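Local coordinates for protein Dye-decolorizing peroxidase (PDB 7D8M) that binds heme b and, as a member of the DyP-type family, probably uses it to carry out peroxidase chemistry such as the oxidation of dyes, at residues A[106-111]-A[427-432]. Numbering follows the deposited sequence.
With HEM (protoporphyrin IX containing Fe), chain B.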
# COMPACT_ATOMS: atom_id res chain seq x y z
N THR A 106 -15.29 -0.34 12.49
CA THR A 106 -14.24 -0.81 13.39
C THR A 106 -14.60 -2.10 14.11
O THR A 106 -13.75 -2.66 14.79
CB THR A 106 -13.89 0.27 14.42
OG1 THR A 106 -15.07 0.69 15.13
CG2 THR A 106 -13.26 1.48 13.73
N SER A 107 -15.83 -2.60 13.95
CA SER A 107 -16.16 -3.89 14.53
C SER A 107 -15.34 -5.02 13.92
O SER A 107 -15.25 -6.10 14.51
CB SER A 107 -17.66 -4.19 14.38
OG SER A 107 -18.02 -4.41 13.02
N THR A 108 -14.72 -4.79 12.76
CA THR A 108 -13.85 -5.79 12.15
C THR A 108 -12.37 -5.56 12.45
O THR A 108 -11.53 -6.31 11.95
CB THR A 108 -14.10 -5.85 10.63
OG1 THR A 108 -13.78 -4.59 10.01
CG2 THR A 108 -15.57 -6.18 10.35
N TRP A 109 -12.03 -4.56 13.28
CA TRP A 109 -10.63 -4.23 13.53
C TRP A 109 -10.00 -5.20 14.52
O TRP A 109 -10.65 -5.64 15.48
CB TRP A 109 -10.51 -2.82 14.10
CG TRP A 109 -10.45 -1.76 13.08
CD1 TRP A 109 -11.18 -1.69 11.92
CD2 TRP A 109 -9.62 -0.60 13.10
NE1 TRP A 109 -10.86 -0.55 11.23
CE2 TRP A 109 -9.90 0.13 11.93
CE3 TRP A 109 -8.67 -0.11 13.99
CZ2 TRP A 109 -9.25 1.33 11.63
CZ3 TRP A 109 -8.03 1.08 13.69
CH2 TRP A 109 -8.32 1.79 12.52
N GLU A 110 -8.74 -5.55 14.27
CA GLU A 110 -7.93 -6.17 15.31
C GLU A 110 -7.95 -5.31 16.56
O GLU A 110 -7.82 -4.09 16.49
CB GLU A 110 -6.48 -6.35 14.84
CG GLU A 110 -6.32 -7.21 13.60
CD GLU A 110 -6.63 -8.68 13.84
OE1 GLU A 110 -6.49 -9.15 15.00
OE2 GLU A 110 -7.01 -9.37 12.86
N GLU A 111 -8.11 -5.95 17.72
CA GLU A 111 -8.32 -5.21 18.96
C GLU A 111 -7.17 -4.26 19.25
O GLU A 111 -7.39 -3.11 19.67
CB GLU A 111 -8.53 -6.18 20.12
CG GLU A 111 -8.82 -5.51 21.44
CD GLU A 111 -10.12 -4.71 21.42
OE1 GLU A 111 -11.04 -5.08 20.66
OE2 GLU A 111 -10.22 -3.71 22.17
N VAL A 427 -15.17 -8.07 -0.64
CA VAL A 427 -14.16 -9.13 -0.68
C VAL A 427 -12.88 -8.75 0.05
O VAL A 427 -12.00 -9.61 0.23
CB VAL A 427 -13.83 -9.53 -2.13
CG1 VAL A 427 -15.06 -10.16 -2.79
CG2 VAL A 427 -13.36 -8.32 -2.91
N ILE A 428 -12.76 -7.49 0.48
CA ILE A 428 -11.65 -7.00 1.27
C ILE A 428 -12.24 -6.37 2.52
O ILE A 428 -13.11 -5.50 2.43
CB ILE A 428 -10.80 -5.99 0.49
CG1 ILE A 428 -10.08 -6.70 -0.66
CG2 ILE A 428 -9.82 -5.28 1.41
CD1 ILE A 428 -9.41 -5.75 -1.60
N ILE A 429 -11.79 -6.83 3.68
CA ILE A 429 -12.32 -6.37 4.96
C ILE A 429 -11.17 -5.77 5.73
O ILE A 429 -10.15 -6.44 5.94
CB ILE A 429 -13.00 -7.51 5.73
CG1 ILE A 429 -14.26 -7.96 4.98
CG2 ILE A 429 -13.37 -7.06 7.13
CD1 ILE A 429 -14.86 -9.21 5.52
N SER A 430 -11.31 -4.50 6.11
CA SER A 430 -10.27 -3.83 6.88
C SER A 430 -10.26 -4.36 8.31
O SER A 430 -11.28 -4.29 9.00
CB SER A 430 -10.49 -2.33 6.89
OG SER A 430 -9.53 -1.69 7.72
N ASN A 431 -9.12 -4.90 8.74
CA ASN A 431 -8.90 -5.21 10.14
C ASN A 431 -8.15 -4.09 10.85
O ASN A 431 -7.60 -4.31 11.94
CB ASN A 431 -8.13 -6.53 10.30
CG ASN A 431 -8.90 -7.74 9.76
OD1 ASN A 431 -8.30 -8.68 9.25
ND2 ASN A 431 -10.22 -7.72 9.88
N GLY A 432 -8.08 -2.92 10.24
CA GLY A 432 -7.48 -1.77 10.88
C GLY A 432 -5.96 -1.71 10.77
O GLY A 432 -5.30 -2.51 10.12
CHA HEM B . -2.38 -1.29 -7.76
CHB HEM B . -4.41 -5.07 -5.52
CHC HEM B . -5.32 -2.25 -1.66
CHD HEM B . -3.75 1.62 -4.12
C1A HEM B . -2.82 -2.56 -7.49
C2A HEM B . -2.65 -3.73 -8.34
C3A HEM B . -3.20 -4.78 -7.70
C4A HEM B . -3.74 -4.31 -6.44
CMA HEM B . -3.28 -6.24 -8.18
CAA HEM B . -1.94 -3.72 -9.72
CBA HEM B . -0.44 -3.97 -9.54
CGA HEM B . 0.36 -2.69 -9.63
O1A HEM B . -0.01 -1.80 -10.43
O2A HEM B . 1.39 -2.56 -8.91
C1B HEM B . -4.79 -4.64 -4.27
C2B HEM B . -5.33 -5.49 -3.23
C3B HEM B . -5.59 -4.70 -2.17
C4B HEM B . -5.21 -3.34 -2.50
CMB HEM B . -5.56 -7.01 -3.40
CAB HEM B . -6.15 -5.08 -0.77
CBB HEM B . -6.12 -6.32 -0.28
C1C HEM B . -5.05 -0.94 -2.00
C2C HEM B . -5.32 0.24 -1.20
C3C HEM B . -4.88 1.32 -1.88
C4C HEM B . -4.33 0.85 -3.14
CMC HEM B . -5.99 0.19 0.20
CAC HEM B . -4.94 2.82 -1.51
CBC HEM B . -5.84 3.33 -0.65
C1D HEM B . -3.13 1.16 -5.26
C2D HEM B . -2.28 1.91 -6.16
C3D HEM B . -1.91 1.11 -7.16
C4D HEM B . -2.51 -0.19 -6.94
CMD HEM B . -1.86 3.38 -6.02
CAD HEM B . -1.01 1.50 -8.35
CBD HEM B . -1.90 2.06 -9.46
CGD HEM B . -1.08 2.57 -10.63
O1D HEM B . -1.51 2.35 -11.80
O2D HEM B . -0.01 3.20 -10.41
NA HEM B . -3.49 -2.95 -6.36
NB HEM B . -4.73 -3.33 -3.80
NC HEM B . -4.45 -0.53 -3.17
ND HEM B . -3.24 -0.13 -5.75
FE HEM B . -4.14 -1.71 -4.82
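The indole of W109 lies against the backbone of G432, whose CA sits 3.4 Å from the centroid of the five-membered ring and only 17° off its normal, a close CH-pi contact. Glycine suits this place because a CB would run into the ring, and its positive phi (83°) is one that glycine adopts readily. T106 CG2 approaches the opposite face near the rim, and D104 accepts hydrogen bonds from W109 NE1 and S430 OG, fixing the indole's rotation beside the strand. An alanine in place of W109 would probably leave a gap over G432 and deprive D104 of one of its donors. S430 OG, anti to its backbone N (chi1 176°), also accepts from G432 N at 3.2 Å, forming an ST turn.

N431 serves the loop with both backbone and side chain: its O accepts from E110 N at 2.9 Å, from above the carbonyl plane, while its ND2 donates to T108 O at 2.8 Å. N431 OD1 takes a hydrogen bond from K223, which forms a salt bridge with E110 OE2.

Packing is looser on the partly exposed side, where T108 CB meets I429 CG2 at 3.8 Å, the side chains crossing at about a right angle, and E110 CG rests against N431 CB. Near the start of 427-432, I428 CD1 approaches heme CAB at 3.4 Å. The contact thus joins the loop between helix 95-102 and strand 120-126 to an outermost strand of the second four-stranded antiparallel sheet, consistent with the paired ferredoxin-like halves of DyP-type peroxidases.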